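Local structure of mutT/nudix family protein (Listeria innocua, 3I9X) at residues 28-33 with 83-88; 150-155 with 163-168; 44-49 with 167-172. The protein probably acts as a hydrolase of the Nudix family, the part present here carrying the Nudix domain of a longer protein. All coordinates share one frame; numbering follows the deposited sequence.

Contact 1: 28-33 with 83-88; sequences YTSDMI and EQAAER
Ala85 starts the contact: its methyl points at strand 28-33 and rests against Ser30, CB to CB 4.0 Å. It is a light touch, and the next residue does more. The CB of Ala86 comes to 3.2 Å from Ser30 OG, which is in reach because chi1 of Ser30 (-160°) swings the hydroxyl away from its own backbone N and over this methyl. That hydroxyl makes no hydrogen bond to Ala86; it is bonded to the carbonyl oxygen of Ala82 a turn earlier, so a buried polar group on the strand is satisfied by the start of the helix. Met32 bears on the same residue from further along the strand. With CG beside the backbone N (chi1 -50°) and chi2 extended, SD lies 3.2 Å from Ala86 O and 4.1 Å from Ala86 CB. With alanines on the facing side, the backbones come close: Ser30 CA and Ala86 CA are 5.6 Å apart, and the axes of the two segments approach to 7.7 Å, inclined by 47°. Two residues on, Arg88 forms a salt bridge with Glu80; both sit at signature positions of the Nudix box, whose helix this is. Helix 82-94 thus lies on one face of the sheet, with Leu101 beside Met32 and Ala86 and Phe123 of strand 118-126 beside Ser30, while Asp31 and Ile33 turn the other way, to helix 161-177.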
# COMPACT_ATOMS: atom_id res chain seq x y z
N TYR A 28 10.77 -5.26 1.25
CA TYR A 28 9.41 -4.93 1.55
C TYR A 28 9.26 -5.13 3.03
O TYR A 28 9.52 -6.23 3.52
CB TYR A 28 8.51 -5.92 0.80
CG TYR A 28 7.03 -5.67 0.87
CD1 TYR A 28 6.50 -4.37 0.82
CD2 TYR A 28 6.14 -6.75 0.88
CE1 TYR A 28 5.14 -4.17 0.83
CE2 TYR A 28 4.78 -6.55 0.88
CZ TYR A 28 4.27 -5.27 0.85
OH TYR A 28 2.88 -5.08 0.86
N THR A 29 8.77 -4.10 3.73
CA THR A 29 8.51 -4.19 5.17
C THR A 29 7.04 -3.94 5.55
O THR A 29 6.28 -3.32 4.81
CB THR A 29 9.40 -3.24 5.98
OG1 THR A 29 9.07 -1.90 5.64
CG2 THR A 29 10.87 -3.46 5.67
N SER A 30 6.67 -4.50 6.69
CA SER A 30 5.39 -4.32 7.33
C SER A 30 5.65 -3.57 8.63
O SER A 30 6.29 -4.11 9.53
CB SER A 30 4.82 -5.69 7.65
OG SER A 30 3.44 -5.62 7.85
N ASP A 31 5.27 -2.30 8.69
CA ASP A 31 5.51 -1.45 9.87
C ASP A 31 4.21 -1.09 10.58
O ASP A 31 3.19 -0.80 9.92
CB ASP A 31 6.28 -0.19 9.43
CG ASP A 31 7.69 -0.53 8.96
OD1 ASP A 31 8.39 -1.22 9.73
OD2 ASP A 31 8.07 -0.16 7.82
N MET A 32 4.26 -1.11 11.91
CA MET A 32 3.08 -1.05 12.77
C MET A 32 3.07 0.14 13.71
O MET A 32 3.92 0.26 14.59
CB MET A 32 3.00 -2.31 13.62
CG MET A 32 3.16 -3.65 12.80
SD MET A 32 2.69 -5.16 13.76
CE MET A 32 1.57 -4.22 14.89
N ILE A 33 2.10 1.02 13.54
CA ILE A 33 1.80 2.04 14.53
C ILE A 33 0.92 1.37 15.58
O ILE A 33 -0.27 1.10 15.36
CB ILE A 33 1.11 3.19 13.89
CG1 ILE A 33 2.06 3.85 12.90
CG2 ILE A 33 0.64 4.20 14.88
CD1 ILE A 33 3.08 4.61 13.57
N GLU A 83 0.34 -8.04 5.58
CA GLU A 83 -0.64 -8.33 6.62
C GLU A 83 -0.26 -9.52 7.49
O GLU A 83 -0.34 -9.45 8.71
CB GLU A 83 -1.99 -8.60 6.00
CG GLU A 83 -3.10 -8.87 7.03
CD GLU A 83 -4.52 -8.61 6.49
OE1 GLU A 83 -5.10 -7.55 6.83
OE2 GLU A 83 -5.06 -9.47 5.75
N GLN A 84 0.17 -10.61 6.85
CA GLN A 84 0.58 -11.78 7.58
C GLN A 84 1.80 -11.44 8.40
O GLN A 84 1.86 -11.78 9.57
CB GLN A 84 0.81 -12.99 6.66
CG GLN A 84 -0.48 -13.77 6.40
CD GLN A 84 -0.59 -14.42 5.01
OE1 GLN A 84 0.40 -14.55 4.27
NE2 GLN A 84 -1.81 -14.83 4.65
N ALA A 85 2.75 -10.73 7.81
CA ALA A 85 3.93 -10.31 8.54
C ALA A 85 3.62 -9.36 9.73
O ALA A 85 4.28 -9.44 10.78
CB ALA A 85 4.92 -9.67 7.61
N ALA A 86 2.65 -8.47 9.57
CA ALA A 86 2.23 -7.59 10.65
C ALA A 86 1.53 -8.37 11.77
O ALA A 86 1.72 -8.07 12.93
CB ALA A 86 1.30 -6.46 10.14
N GLU A 87 0.70 -9.35 11.41
CA GLU A 87 0.01 -10.17 12.41
C GLU A 87 1.00 -10.95 13.25
O GLU A 87 0.84 -11.02 14.47
CB GLU A 87 -1.01 -11.13 11.77
CG GLU A 87 -2.43 -10.68 11.95
CD GLU A 87 -3.32 -10.95 10.75
OE1 GLU A 87 -4.22 -10.11 10.53
OE2 GLU A 87 -3.12 -11.98 10.05
N ARG A 88 2.02 -11.50 12.59
CA ARG A 88 3.13 -12.17 13.27
C ARG A 88 3.89 -11.20 14.17
O ARG A 88 4.12 -11.52 15.34
CB ARG A 88 4.14 -12.86 12.31
CG ARG A 88 5.39 -13.38 13.07
CD ARG A 88 6.51 -13.97 12.23
NE ARG A 88 7.15 -12.98 11.36
CZ ARG A 88 6.91 -12.87 10.06
NH1 ARG A 88 6.07 -13.68 9.47
NH2 ARG A 88 7.52 -11.93 9.35

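Contact 2: 150-155 with 163-168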
# COMPACT_ATOMS: atom_id res chain seq x y z
N THR A 150 2.00 13.08 21.26
CA THR A 150 2.59 14.41 21.06
C THR A 150 4.09 14.44 21.44
O THR A 150 4.86 15.07 20.75
CB THR A 150 1.80 15.52 21.77
OG1 THR A 150 1.86 15.33 23.18
CG2 THR A 150 0.34 15.54 21.29
N GLU A 151 4.47 13.73 22.49
CA GLU A 151 5.88 13.51 22.86
C GLU A 151 6.64 12.63 21.83
O GLU A 151 7.80 12.93 21.48
CB GLU A 151 5.95 12.87 24.26
CG GLU A 151 7.37 12.76 24.87
CD GLU A 151 7.42 12.06 26.24
OE1 GLU A 151 8.52 11.52 26.60
OE2 GLU A 151 6.38 12.06 26.95
N ALA A 152 5.98 11.58 21.35
CA ALA A 152 6.59 10.69 20.34
C ALA A 152 6.94 11.47 19.09
O ALA A 152 7.99 11.24 18.49
CB ALA A 152 5.69 9.51 20.01
N LEU A 153 6.10 12.41 18.71
CA LEU A 153 6.38 13.23 17.55
C LEU A 153 7.66 14.11 17.67
O LEU A 153 8.13 14.64 16.66
CB LEU A 153 5.20 14.15 17.21
CG LEU A 153 3.93 13.47 16.67
CD1 LEU A 153 2.78 14.50 16.58
CD2 LEU A 153 4.19 12.81 15.30
N GLU A 154 8.21 14.25 18.88
CA GLU A 154 9.39 15.09 19.06
C GLU A 154 10.65 14.30 19.27
O GLU A 154 11.72 14.88 19.39
CB GLU A 154 9.18 16.01 20.27
CG GLU A 154 7.89 16.82 20.18
CD GLU A 154 8.14 18.28 20.46
OE1 GLU A 154 9.10 18.83 19.83
OE2 GLU A 154 7.39 18.87 21.28
N LEU A 155 10.52 12.98 19.37
CA LEU A 155 11.65 12.10 19.48
C LEU A 155 12.54 12.13 18.22
O LEU A 155 12.09 12.47 17.11
CB LEU A 155 11.19 10.64 19.77
CG LEU A 155 10.56 10.32 21.13
CD1 LEU A 155 10.00 8.87 21.11
CD2 LEU A 155 11.56 10.50 22.34
N ASP A 163 7.05 10.77 9.53
CA ASP A 163 5.99 10.86 8.53
C ASP A 163 4.92 9.81 8.75
O ASP A 163 3.72 10.13 8.67
CB ASP A 163 6.56 10.73 7.12
CG ASP A 163 7.38 11.94 6.74
OD1 ASP A 163 7.05 13.04 7.26
OD2 ASP A 163 8.36 11.80 5.97
N MET A 164 5.34 8.58 9.03
CA MET A 164 4.41 7.51 9.38
C MET A 164 3.55 7.93 10.61
O MET A 164 2.33 7.78 10.57
CB MET A 164 5.11 6.19 9.68
CG MET A 164 5.64 5.33 8.50
SD MET A 164 6.09 3.67 9.09
CE MET A 164 5.17 3.78 10.43
N LEU A 165 4.16 8.45 11.67
CA LEU A 165 3.40 8.75 12.86
C LEU A 165 2.43 9.90 12.64
O LEU A 165 1.35 9.87 13.21
CB LEU A 165 4.23 9.08 14.10
CG LEU A 165 5.30 8.17 14.68
CD1 LEU A 165 5.53 8.58 16.15
CD2 LEU A 165 5.06 6.69 14.55
N LYS A 166 2.84 10.93 11.89
CA LYS A 166 1.96 12.06 11.59
C LYS A 166 0.77 11.63 10.75
O LYS A 166 -0.35 12.05 11.05
CB LYS A 166 2.72 13.19 10.87
CG LYS A 166 3.71 13.93 11.76
CD LYS A 166 4.50 14.98 10.96
CE LYS A 166 4.77 16.23 11.80
NZ LYS A 166 5.59 17.26 11.04
N LYS A 167 0.97 10.79 9.73
CA LYS A 167 -0.18 10.30 8.95
C LYS A 167 -1.09 9.31 9.77
O LYS A 167 -2.31 9.25 9.56
CB LYS A 167 0.26 9.68 7.63
N ALA A 168 -0.51 8.58 10.72
CA ALA A 168 -1.31 7.66 11.53
C ALA A 168 -2.11 8.47 12.53
O ALA A 168 -3.29 8.30 12.65
CB ALA A 168 -0.47 6.63 12.23
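Leu153 lays its CD2 methyl over the shoulder formed by Leu165 and Lys166, 3.9 Å from Leu165 CB and 3.7 Å from Lys166 CG. CD2 is the working branch of this leucine: its CG stands anti to the carbonyl carbon (chi1 -69°), and the end of the side chain reaches across to the helix although the residue's first bond does not aim there. Leu153 and Leu165 run past one another in opposite directions, and Leu165 brings CD1 to the preceding residue, meeting Ala152 CB at 4.0 Å. Lys166 contributes the root of its aliphatic stem at the solvent side of the contact. Every touch here is between carbon atoms. A type I turn runs from Ala152 to Leu155, closed by Leu155 N to Ala152 O at 3.2 Å, and the short helix 149-152 lies beside helix 161-177, one of the helices flanking the sheet in the Nudix fold. On the sheet side, Ile48 of strand 43-52 touches both Ala152 and Leu165, and Phe147 touches Ala152. Leu165 also leans on Val71, while Leu155 packs on Leu50 and Trp69.

Contact 3: 44-49 with 167-172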
# COMPACT_ATOMS: atom_id res chain seq x y z
N PRO A 44 -7.60 11.00 29.10
CA PRO A 44 -7.35 9.90 28.14
C PRO A 44 -6.54 10.37 26.95
O PRO A 44 -6.98 11.22 26.18
CB PRO A 44 -8.74 9.44 27.71
CG PRO A 44 -9.74 10.49 28.23
CD PRO A 44 -9.03 11.29 29.29
N THR A 45 -5.34 9.80 26.80
CA THR A 45 -4.40 10.26 25.78
C THR A 45 -3.88 9.08 24.92
O THR A 45 -3.58 7.99 25.44
CB THR A 45 -3.23 11.06 26.43
OG1 THR A 45 -3.78 12.15 27.19
CG2 THR A 45 -2.23 11.63 25.38
N LEU A 46 -3.80 9.33 23.63
CA LEU A 46 -3.31 8.36 22.65
C LEU A 46 -1.83 8.18 22.91
O LEU A 46 -1.11 9.16 22.97
CB LEU A 46 -3.52 8.89 21.24
CG LEU A 46 -3.29 7.84 20.13
CD1 LEU A 46 -4.47 6.86 20.11
CD2 LEU A 46 -3.12 8.50 18.75
N HIS A 47 -1.42 6.94 23.14
CA HIS A 47 -0.00 6.58 23.29
C HIS A 47 0.46 5.63 22.18
O HIS A 47 -0.34 4.83 21.67
CB HIS A 47 0.23 5.87 24.62
CG HIS A 47 0.20 6.76 25.82
ND1 HIS A 47 -0.89 7.56 26.12
CD2 HIS A 47 1.12 7.00 26.79
CE1 HIS A 47 -0.63 8.24 27.23
NE2 HIS A 47 0.58 7.91 27.66
N ILE A 48 1.77 5.66 21.89
CA ILE A 48 2.38 4.79 20.91
C ILE A 48 3.58 4.02 21.46
O ILE A 48 4.39 4.57 22.23
CB ILE A 48 2.74 5.59 19.64
CG1 ILE A 48 3.36 4.69 18.61
CG2 ILE A 48 3.69 6.79 19.95
CD1 ILE A 48 3.52 5.31 17.23
N LEU A 49 3.69 2.72 21.11
CA LEU A 49 4.86 1.92 21.42
C LEU A 49 5.98 2.10 20.38
O LEU A 49 5.81 1.87 19.17
CB LEU A 49 4.55 0.43 21.50
CG LEU A 49 5.62 -0.38 22.23
CD1 LEU A 49 5.53 -0.23 23.77
CD2 LEU A 49 5.56 -1.92 21.88
N LYS A 167 0.97 10.79 9.73
CA LYS A 167 -0.18 10.30 8.95
C LYS A 167 -1.09 9.31 9.77
O LYS A 167 -2.31 9.25 9.56
CB LYS A 167 0.26 9.68 7.63
N ALA A 168 -0.51 8.58 10.72
CA ALA A 168 -1.31 7.66 11.53
C ALA A 168 -2.11 8.47 12.53
O ALA A 168 -3.29 8.30 12.65
CB ALA A 168 -0.47 6.63 12.23
N PHE A 169 -1.44 9.36 13.24
CA PHE A 169 -2.09 10.20 14.22
C PHE A 169 -3.30 10.85 13.56
O PHE A 169 -4.42 10.79 14.09
CB PHE A 169 -1.09 11.24 14.70
CG PHE A 169 -1.51 12.02 15.92
CD1 PHE A 169 -2.26 11.45 16.95
CD2 PHE A 169 -1.10 13.34 16.07
CE1 PHE A 169 -2.58 12.18 18.11
CE2 PHE A 169 -1.45 14.08 17.21
CZ PHE A 169 -2.18 13.49 18.24
N SER A 170 -3.09 11.40 12.38
CA SER A 170 -4.14 12.11 11.66
C SER A 170 -5.32 11.20 11.32
O SER A 170 -6.48 11.56 11.58
CB SER A 170 -3.56 12.72 10.38
OG SER A 170 -4.58 13.29 9.59
N ALA A 171 -5.04 10.02 10.76
CA ALA A 171 -6.09 9.03 10.47
C ALA A 171 -6.82 8.49 11.70
O ALA A 171 -8.03 8.24 11.65
CB ALA A 171 -5.53 7.88 9.69
N ILE A 172 -6.08 8.29 12.80
CA ILE A 172 -6.67 7.71 14.02
C ILE A 172 -7.58 8.75 14.67
O ILE A 172 -8.71 8.45 15.03
CB ILE A 172 -5.60 7.23 15.02
CG1 ILE A 172 -4.95 5.94 14.50
CG2 ILE A 172 -6.20 7.03 16.43
CD1 ILE A 172 -3.63 5.54 15.20
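Leu46 carries this contact for the strand, and its two methyls meet two residues one turn apart on the helix. CD2 goes to Phe169, 3.6 Å from ring atom CD1 and 3.8 Å from CE1. It arrives at the edge of the ring, near the ring plane, so the methyl abuts the aromatic rim and does not lie on a face. Ile172 CG2 sits 4.1 Å from both Leu46 CD1 and Leu46 CD2. Leu46 reaches both residues because its CG stands opposite the backbone N (chi1 -169°), which extends the side chain from the strand toward the helix.

Phe169 helps from its side. Its first bond runs obliquely to the strand, but with chi1 at -168° the ring is carried alongside the leucine, the two side chains passing in opposite directions. Ile172 points more directly at the strand and offers its CG2 branch, crossing Leu46 at a slant. Met149 of the short helix 149-152 touches both Leu46 and Phe169 and joins the cluster. The backbones stay well apart, Leu46 CA and Phe169 CA being 8.7 Å from each other; side chains alone bridge the layers.

Strand alternation sends His47 elsewhere, among Lys38, Leu146 and Pro148. Its ND1 donates a 2.8 Å hydrogen bond to Thr45 O, with the carbonyl oxygen close to the imidazole plane, which helps set the rotation of the ring, though ND1 approaches the oxygen from well above the carbonyl plane. Backbone bonds of Thr45 and His47 to Lys38 and Thr36 hold this strand in its antiparallel hairpin with strand 27-40. A helix late in the domain, laid by apolar residues over such a curved mixed sheet, is the layering of the Nudix alpha/beta/alpha sandwich.

How the contacts relate
From the N terminus, strand 27-40 runs into strand 43-52, so the first partners of contacts 1 and 3 are neighbours in one sheet. Contact 1 closes first, when the Nudix helix 82-94 returns to residues 28-33. Contact 3 has opened by then and closes only at residues 167-172; the two loops therefore cross. Contact 2 is a short, local closure late in the chain, in series with contact 1, and it shares Lys167 and Ala168 with contact 3 on helix 161-177. Ile33 links the sets, its CG2 3.8 Å from Ala168 CB. Contacts 1 and 3 tie one helix to each face of the sheet, and contact 2 joins the 150-155 turn to the second of those helices.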